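Local coordinates for protein putative C39-like peptidase (Bacillus anthracis, PDB 3ERV) that is of unproven function but probably acts as a papain-like cysteine peptidase of the C39 type, cutting peptide bonds, at residues 49-54 / 105-110; 59-64 / 221-226; 191-194 / 199-202. All blocks are in the same frame, centred on the assembly; numbering follows the deposited sequence.

After the short strand 32-33 the chain enters its first helix, 50-61, whose two ends serve two different contacts. Its first turn takes part in contact 1, closed when the chain comes back at 105-110, just ahead of and into helix 109-119. Its last turn waits much longer, until strand 220-223 completes contact 2 near the C terminus; contacts 1 and 2 therefore cross along the chain, and they touch where His-109 O packs on Ile-221 CD1. Contact 3 closes a short turn between 191-194 and 199-202, within the span that contact 2 encloses and after contact 1 is complete. Contacts 2 and 3 tie into the same antiparallel sheet, their centres about 19 Å apart.

Contact 1. Residues 49-54 / 105-110; sequences GCEVTS and YGVYHG
Glu-51 reaches from the first turn of helix 50-61 to the backbone of Val-107, and on the helix side the contact is made almost wholly by this one side chain. Its OE2 accepts a hydrogen bond from Val-107 N at 3.0 Å, with 156° at the hydrogen, the donor standing well above the carboxylate plane. The tight part lies alongside this bond. Val-107 CG1, placed between its own backbone N and carbonyl carbon (chi1 62°), rests 3.7 Å from Glu-51 CB, and the two side chains run alongside each other, antiparallel. The Glu-51 chain bends at chi2 (98°), which carries the carboxylate round over Gly-106, whose CA lies 3.1 Å from Glu-51 OE2.

The other carboxylate oxygen is held more loosely, through water: one molecule lies 2.9 Å from Glu-51 OE1 and 2.8 Å from Tyr-105 O, linking helix and loop where they do not meet directly. This too is inside the protein, for all the touching residues are buried. Glu-177 brings a second carboxylate close to OE2, which might raise the proton affinity of one of them. Next to Glu-51 in the chain, Cys-50 packs on His-178; Cys-50, His-178 and Asp-194 have the geometry of a Cys-His-Asp triad, unconfirmed but consistent with a papain-like cysteine peptidase site at the N-terminal end of the helix.

Contact 2. Residues 59-64 / 221-226; sequences LQYAGI and ISYVKR
Tyr-223 turns its CG between its backbone N and carbonyl carbon (chi1 61°), sending the ring out from strand 220-223 toward the end of helix 50-61, while Tyr-61 holds its CG anti to the backbone N (chi1 -163°), which swings its ring to the phenol end of Tyr-223. Ala-62 supplies the central piece: its methyl sits over one face of the Tyr-223 ring, a CH-pi contact with CB 3.7 Å from the ring centroid and only 17° off the normal. The methyl is displaced toward the hydroxyl end, so its nearest ring atom is Tyr-223 CZ, 3.5 Å from Ala-62 CB. The two tyrosine side chains cross at about a right angle, and Tyr-223 OH comes within 3.4 Å of Tyr-61 CD2, obliquely to that ring.

Tyr-223 also touches Gln-143 and Pro-144 of a loop, so it packs against more than the helix end. Behind Ala-62 the chain turns sharply: Gly-63 takes a positive phi, Gly-63 N bonds to Gln-60 O, and Ile-64 N reaches Leu-59 O at 2.9 Å. The tyrosine face thus receives the residue just before the turning glycine, where a helix C terminus closed by a Schellman motif docks against strand 220-223 of the antiparallel sheet, which is paired on both flanks, with 124-126 and 145-150.

Contact 3. Residues 191-194 / 199-202; sequences YIRD and SLDV
Val-202 meets Ile-192 and Arg-193 reaches Leu-200, and Val-202 and Arg-193 are the two residues most covered by the contact. Val-202 acts through both backbone and side chain. Its carbonyl oxygen accepts a hydrogen bond from Ile-192 N at 3.0 Å, nearly straight, and the same oxygen lies 3.5 Å from Tyr-191 CA in a CA-H...O contact. On the side-chain side, Val-202 CG1 presses on Ile-192 CG1 at 3.4 Å, tighter than usual for two carbons, and the two branches meet at a slant. Ile-192 holds that CG1 between its backbone N and carbonyl carbon (chi1 65°), which brings it up against the valine.

Arg-193 starts out pointing away, but its chain bends at chi2 (-88°) and folds the guanidinium back over the loop. There NH1 makes a weak bond to Leu-200 O, 3.0 Å long and bent to 125°, with that oxygen in the plane of the group at its edge. Leu-200 CD2 lies over one face, offset toward the rim. The other terminal nitrogen, NH2, is held by Val-37 O, so the guanidinium has a stronger partner outside the turn, in addition to the weak bond from NH1.

Ordered water fills in where the backbones stand apart. One molecule joins Val-202 N, at 2.7 Å, to Ile-192 O and Leu-200 O; another connects Arg-193 NH1, Ile-192 O and Ser-199 O. On the loop itself Ser-199 OG accepts from Asp-201 N at 2.8 Å, an ST turn that shapes the return of the chain.

The pair closes the turn from strand 189-193 to strand 203-205, its antiparallel neighbour, while the other flank of 189-193 is paired with strand 177-185. There His-178 NE2 bonds to Asp-194 OD1, and helix 206-215 follows directly after strand 203-205.

Contact 1. Residues 49-54 / 105-110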
loop_
_atom_site.group_PDB
_atom_site.type_symbol
_atom_site.label_atom_id
_atom_site.label_comp_id
_atom_site.label_asym_id
_atom_site.label_seq_id
_atom_site.Cartn_x
_atom_site.Cartn_y
_atom_site.Cartn_z
ATOM N N GLY A 49 9.532 -1.575 4.560
ATOM C CA GLY A 49 9.277 -0.584 3.535
ATOM C C GLY A 49 8.258 -0.885 2.443
ATOM O O GLY A 49 8.307 -0.248 1.401
ATOM N N CYS A 50 7.336 -1.825 2.647
ATOM C CA CYS A 50 6.383 -2.184 1.576
ATOM C C CYS A 50 5.503 -0.994 1.127
ATOM O O CYS A 50 5.311 -0.792 -0.053
ATOM C CB CYS A 50 5.510 -3.401 1.940
ATOM S SG CYS A 50 4.390 -3.183 3.373
ATOM N N GLU A 51 4.949 -0.219 2.060
ATOM C CA GLU A 51 4.167 0.960 1.623
ATOM C C GLU A 51 4.949 2.043 0.868
ATOM O O GLU A 51 4.510 2.537 -0.210
ATOM C CB GLU A 51 3.453 1.590 2.824
ATOM C CG GLU A 51 2.635 0.612 3.659
ATOM C CD GLU A 51 3.301 0.054 4.922
ATOM O OE1 GLU A 51 4.544 0.086 5.047
ATOM O OE2 GLU A 51 2.551 -0.495 5.796
ATOM N N VAL A 52 6.091 2.445 1.411
ATOM C CA VAL A 52 6.850 3.494 0.729
ATOM C C VAL A 52 7.466 2.975 -0.585
ATOM O O VAL A 52 7.698 3.748 -1.525
ATOM C CB VAL A 52 7.932 4.185 1.618
ATOM C CG1 VAL A 52 7.294 4.899 2.852
ATOM C CG2 VAL A 52 9.098 3.223 2.040
ATOM N N THR A 53 7.764 1.683 -0.635
ATOM C CA THR A 53 8.366 1.113 -1.847
ATOM C C THR A 53 7.342 1.018 -2.984
ATOM O O THR A 53 7.691 1.324 -4.131
ATOM C CB THR A 53 9.058 -0.259 -1.570
ATOM O OG1 THR A 53 10.058 -0.086 -0.555
ATOM C CG2 THR A 53 9.751 -0.777 -2.816
ATOM N N SER A 54 6.095 0.587 -2.671
ATOM C CA SER A 54 4.966 0.607 -3.625
ATOM C C SER A 54 4.631 2.036 -4.101
ATOM O O SER A 54 4.361 2.299 -5.294
ATOM C CB SER A 54 3.698 0.006 -2.985
ATOM O OG SER A 54 3.862 -1.393 -2.631
ATOM N N TYR A 105 5.216 -1.449 12.633
ATOM C CA TYR A 105 4.113 -2.077 11.978
ATOM C C TYR A 105 4.033 -1.658 10.485
ATOM O O TYR A 105 4.526 -2.374 9.603
ATOM C CB TYR A 105 2.818 -1.751 12.760
ATOM C CG TYR A 105 1.562 -2.257 12.065
ATOM C CD1 TYR A 105 1.396 -3.626 11.804
ATOM C CD2 TYR A 105 0.544 -1.382 11.681
ATOM C CE1 TYR A 105 0.258 -4.107 11.165
ATOM C CE2 TYR A 105 -0.600 -1.853 11.028
ATOM C CZ TYR A 105 -0.727 -3.248 10.799
ATOM O OH TYR A 105 -1.835 -3.787 10.193
ATOM N N GLY A 106 3.477 -0.471 10.211
ATOM C CA GLY A 106 3.259 -0.030 8.819
ATOM C C GLY A 106 2.505 1.277 8.907
ATOM O O GLY A 106 2.458 1.909 9.978
ATOM N N VAL A 107 1.890 1.671 7.805
ATOM C CA VAL A 107 1.222 2.958 7.733
ATOM C C VAL A 107 0.007 2.741 6.848
ATOM O O VAL A 107 0.046 1.931 5.922
ATOM C CB VAL A 107 2.158 4.068 7.154
ATOM C CG1 VAL A 107 2.574 3.700 5.725
ATOM C CG2 VAL A 107 1.445 5.419 7.153
ATOM N N TYR A 108 -1.085 3.433 7.142
ATOM C CA TYR A 108 -2.311 3.236 6.391
ATOM C C TYR A 108 -2.482 4.349 5.342
ATOM O O TYR A 108 -1.591 5.158 5.119
ATOM C CB TYR A 108 -3.510 3.111 7.343
ATOM C CG TYR A 108 -3.650 1.732 7.989
ATOM C CD1 TYR A 108 -2.780 0.690 7.634
ATOM C CD2 TYR A 108 -4.685 1.447 8.927
ATOM C CE1 TYR A 108 -2.892 -0.578 8.189
ATOM C CE2 TYR A 108 -4.814 0.157 9.491
ATOM C CZ TYR A 108 -3.903 -0.858 9.103
ATOM O OH TYR A 108 -3.963 -2.162 9.620
ATOM N N HIS A 109 -3.636 4.382 4.692
ATOM C CA HIS A 109 -3.823 5.213 3.537
ATOM C C HIS A 109 -3.701 6.744 3.796
ATOM O O HIS A 109 -3.224 7.473 2.938
ATOM C CB HIS A 109 -5.170 4.873 2.877
ATOM C CG HIS A 109 -6.353 5.379 3.644
ATOM N ND1 HIS A 109 -6.949 6.596 3.371
ATOM C CD2 HIS A 109 -7.027 4.857 4.698
ATOM C CE1 HIS A 109 -7.950 6.796 4.220
ATOM N NE2 HIS A 109 -8.020 5.752 5.031
ATOM N N GLY A 110 -4.125 7.242 4.957
ATOM C CA GLY A 110 -4.119 8.717 5.160
ATOM C C GLY A 110 -2.735 9.359 4.996
ATOM O O GLY A 110 -2.484 10.208 4.098
HETATM O O HOH W 1 5.212 -1.960 6.955
#

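Contact 2. Residues 59-64 / 221-226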
loop_
_atom_site.group_PDB
_atom_site.type_symbol
_atom_site.label_atom_id
_atom_site.label_comp_id
_atom_site.label_asym_id
_atom_site.label_seq_id
_atom_site.Cartn_x
_atom_site.Cartn_y
_atom_site.Cartn_z
ATOM N N LEU A 59 4.872 6.576 -7.975
ATOM C CA LEU A 59 5.396 7.933 -8.258
ATOM C C LEU A 59 6.346 7.993 -9.478
ATOM O O LEU A 59 6.228 8.898 -10.314
ATOM C CB LEU A 59 6.131 8.466 -7.014
ATOM C CG LEU A 59 5.161 8.880 -5.866
ATOM C CD1 LEU A 59 5.933 9.427 -4.658
ATOM C CD2 LEU A 59 4.169 9.921 -6.391
ATOM N N GLN A 60 7.305 7.066 -9.551
ATOM C CA GLN A 60 8.160 6.906 -10.736
ATOM C C GLN A 60 7.374 6.769 -12.035
ATOM O O GLN A 60 7.657 7.480 -13.016
ATOM C CB GLN A 60 9.109 5.699 -10.582
ATOM C CG GLN A 60 10.155 5.969 -9.577
ATOM C CD GLN A 60 11.080 4.798 -9.349
ATOM O OE1 GLN A 60 11.015 3.779 -10.063
ATOM N NE2 GLN A 60 11.972 4.933 -8.339
ATOM N N TYR A 61 6.411 5.846 -12.068
ATOM C CA TYR A 61 5.589 5.677 -13.277
ATOM C C TYR A 61 4.811 6.951 -13.607
ATOM O O TYR A 61 4.592 7.260 -14.764
ATOM C CB TYR A 61 4.559 4.582 -13.067
ATOM C CG TYR A 61 3.935 4.038 -14.318
ATOM C CD1 TYR A 61 4.721 3.431 -15.301
ATOM C CD2 TYR A 61 2.549 4.097 -14.503
ATOM C CE1 TYR A 61 4.125 2.856 -16.429
ATOM C CE2 TYR A 61 1.942 3.568 -15.639
ATOM C CZ TYR A 61 2.732 2.941 -16.582
ATOM O OH TYR A 61 2.140 2.404 -17.669
ATOM N N ALA A 62 4.383 7.672 -12.584
ATOM C CA ALA A 62 3.724 8.961 -12.803
ATOM C C ALA A 62 4.687 10.066 -13.297
ATOM O O ALA A 62 4.240 11.163 -13.601
ATOM C CB ALA A 62 3.000 9.399 -11.540
ATOM N N GLY A 63 5.998 9.793 -13.374
ATOM C CA GLY A 63 6.912 10.791 -13.876
ATOM C C GLY A 63 7.783 11.481 -12.830
ATOM O O GLY A 63 8.564 12.371 -13.160
ATOM N N ILE A 64 7.675 11.073 -11.562
ATOM C CA ILE A 64 8.451 11.734 -10.504
ATOM C C ILE A 64 9.796 11.023 -10.299
ATOM O O ILE A 64 9.827 9.780 -10.216
ATOM C CB ILE A 64 7.676 11.741 -9.149
ATOM C CG1 ILE A 64 6.250 12.293 -9.343
ATOM C CG2 ILE A 64 8.522 12.473 -8.038
ATOM C CD1 ILE A 64 6.209 13.752 -9.832
ATOM N N ILE A 221 -4.483 4.084 -2.932
ATOM C CA ILE A 221 -3.994 5.398 -3.358
ATOM C C ILE A 221 -3.640 5.312 -4.856
ATOM O O ILE A 221 -3.019 4.349 -5.308
ATOM C CB ILE A 221 -2.703 5.826 -2.607
ATOM C CG1 ILE A 221 -2.902 5.935 -1.086
ATOM C CG2 ILE A 221 -2.086 7.110 -3.210
ATOM C CD1 ILE A 221 -4.045 6.783 -0.736
ATOM N N SER A 222 -3.989 6.335 -5.615
ATOM C CA SER A 222 -3.528 6.386 -6.998
ATOM C C SER A 222 -3.287 7.836 -7.403
ATOM O O SER A 222 -3.040 8.699 -6.541
ATOM C CB SER A 222 -4.529 5.693 -7.946
ATOM O OG SER A 222 -3.996 5.602 -9.276
ATOM N N TYR A 223 -3.342 8.113 -8.701
ATOM C CA TYR A 223 -3.302 9.487 -9.152
ATOM C C TYR A 223 -4.105 9.567 -10.462
ATOM O O TYR A 223 -4.476 8.539 -11.051
ATOM C CB TYR A 223 -1.837 9.956 -9.352
ATOM C CG TYR A 223 -1.121 9.118 -10.422
ATOM C CD1 TYR A 223 -1.004 9.570 -11.743
ATOM C CD2 TYR A 223 -0.624 7.839 -10.120
ATOM C CE1 TYR A 223 -0.379 8.778 -12.725
ATOM C CE2 TYR A 223 0.003 7.048 -11.076
ATOM C CZ TYR A 223 0.130 7.513 -12.378
ATOM O OH TYR A 223 0.760 6.708 -13.344
ATOM N N VAL A 224 -4.361 10.785 -10.934
ATOM C CA VAL A 224 -5.038 10.943 -12.213
ATOM C C VAL A 224 -4.134 11.615 -13.270
ATOM O O VAL A 224 -3.214 12.393 -12.939
ATOM C CB VAL A 224 -6.399 11.680 -12.041
ATOM C CG1 VAL A 224 -7.349 10.819 -11.199
ATOM C CG2 VAL A 224 -6.196 13.048 -11.391
ATOM N N LYS A 225 -4.384 11.303 -14.536
ATOM C CA LYS A 225 -3.577 11.853 -15.651
ATOM C C LYS A 225 -3.396 13.369 -15.647
ATOM O O LYS A 225 -2.279 13.871 -15.848
ATOM C CB LYS A 225 -4.177 11.451 -16.984
ATOM C CG LYS A 225 -3.478 10.310 -17.641
ATOM C CD LYS A 225 -4.141 10.027 -18.984
ATOM C CE LYS A 225 -3.680 8.693 -19.569
ATOM N NZ LYS A 225 -3.912 7.522 -18.660
ATOM N N ARG A 226 -4.485 14.109 -15.424
ATOM C CA ARG A 226 -4.428 15.572 -15.528
ATOM C C ARG A 226 -4.774 16.301 -14.239
ATOM O O ARG A 226 -5.625 15.842 -13.483
ATOM C CB ARG A 226 -5.364 16.052 -16.635
#

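Contact 3. Residues 191-194 / 199-202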
loop_
_atom_site.group_PDB
_atom_site.type_symbol
_atom_site.label_atom_id
_atom_site.label_comp_id
_atom_site.label_asym_id
_atom_site.label_seq_id
_atom_site.Cartn_x
_atom_site.Cartn_y
_atom_site.Cartn_z
ATOM N N TYR A 191 -2.801 -8.745 -11.227
ATOM C CA TYR A 191 -1.367 -8.711 -11.444
ATOM C C TYR A 191 -0.769 -7.584 -10.586
ATOM O O TYR A 191 -1.273 -6.451 -10.598
ATOM C CB TYR A 191 -1.089 -8.493 -12.941
ATOM C CG TYR A 191 -1.627 -9.635 -13.776
ATOM C CD1 TYR A 191 -0.815 -10.722 -14.100
ATOM C CD2 TYR A 191 -2.947 -9.638 -14.223
ATOM C CE1 TYR A 191 -1.305 -11.789 -14.848
ATOM C CE2 TYR A 191 -3.457 -10.704 -14.975
ATOM C CZ TYR A 191 -2.629 -11.772 -15.282
ATOM O OH TYR A 191 -3.111 -12.827 -16.030
ATOM N N ILE A 192 0.278 -7.890 -9.825
ATOM C CA ILE A 192 0.813 -6.898 -8.912
ATOM C C ILE A 192 2.325 -6.734 -9.021
ATOM O O ILE A 192 3.025 -7.597 -9.577
ATOM C CB ILE A 192 0.452 -7.245 -7.454
ATOM C CG1 ILE A 192 1.136 -8.559 -7.053
ATOM C CG2 ILE A 192 -1.084 -7.319 -7.271
ATOM C CD1 ILE A 192 0.813 -9.015 -5.656
ATOM N N ARG A 193 2.812 -5.611 -8.481
ATOM C CA ARG A 193 4.222 -5.456 -8.069
ATOM C C ARG A 193 4.274 -5.605 -6.546
ATOM O O ARG A 193 3.649 -4.833 -5.802
ATOM C CB ARG A 193 4.781 -4.077 -8.478
ATOM C CG ARG A 193 4.965 -3.894 -9.964
ATOM C CD ARG A 193 6.314 -4.368 -10.489
ATOM N NE ARG A 193 6.355 -3.980 -11.898
ATOM C CZ ARG A 193 6.111 -4.781 -12.925
ATOM N NH1 ARG A 193 5.864 -6.086 -12.709
ATOM N NH2 ARG A 193 6.135 -4.271 -14.168
ATOM N N ASP A 194 5.000 -6.613 -6.083
ATOM C CA ASP A 194 5.124 -6.887 -4.663
ATOM C C ASP A 194 6.567 -6.621 -4.212
ATOM O O ASP A 194 7.486 -7.366 -4.612
ATOM C CB ASP A 194 4.758 -8.348 -4.429
ATOM C CG ASP A 194 4.715 -8.709 -2.972
ATOM O OD1 ASP A 194 5.501 -8.142 -2.167
ATOM O OD2 ASP A 194 3.859 -9.562 -2.644
ATOM N N SER A 199 10.232 -10.551 -8.547
ATOM C CA SER A 199 9.684 -10.956 -9.845
ATOM C C SER A 199 8.736 -9.927 -10.474
ATOM O O SER A 199 7.888 -9.336 -9.782
ATOM C CB SER A 199 8.955 -12.292 -9.696
ATOM O OG SER A 199 8.149 -12.559 -10.820
ATOM N N LEU A 200 8.880 -9.747 -11.786
ATOM C CA LEU A 200 7.974 -8.934 -12.581
ATOM C C LEU A 200 6.672 -9.627 -12.836
ATOM O O LEU A 200 5.756 -9.045 -13.394
ATOM C CB LEU A 200 8.589 -8.669 -13.937
ATOM C CG LEU A 200 9.987 -8.107 -13.791
ATOM C CD1 LEU A 200 10.704 -8.065 -15.123
ATOM C CD2 LEU A 200 9.841 -6.727 -13.194
ATOM N N ASP A 201 6.583 -10.892 -12.467
ATOM C CA ASP A 201 5.410 -11.653 -12.853
ATOM C C ASP A 201 4.790 -12.229 -11.623
ATOM O O ASP A 201 5.231 -13.254 -11.132
ATOM C CB ASP A 201 5.798 -12.777 -13.812
ATOM C CG ASP A 201 6.212 -12.259 -15.173
ATOM O OD1 ASP A 201 5.446 -11.454 -15.748
ATOM O OD2 ASP A 201 7.283 -12.671 -15.681
ATOM N N VAL A 202 3.786 -11.547 -11.097
ATOM C CA VAL A 202 3.148 -11.997 -9.879
ATOM C C VAL A 202 1.658 -11.880 -10.099
ATOM O O VAL A 202 1.118 -10.772 -10.218
ATOM C CB VAL A 202 3.525 -11.126 -8.633
ATOM C CG1 VAL A 202 2.717 -11.553 -7.444
ATOM C CG2 VAL A 202 4.997 -11.195 -8.298
HETATM O O HOH W 2 5.684 -7.876 -10.471
HETATM O O HOH W 3 3.268 -9.013 -11.918
HETATM O O HOH W 4 5.365 -6.697 -15.472
HETATM O O HOH W 5 7.013 -8.123 -7.355
#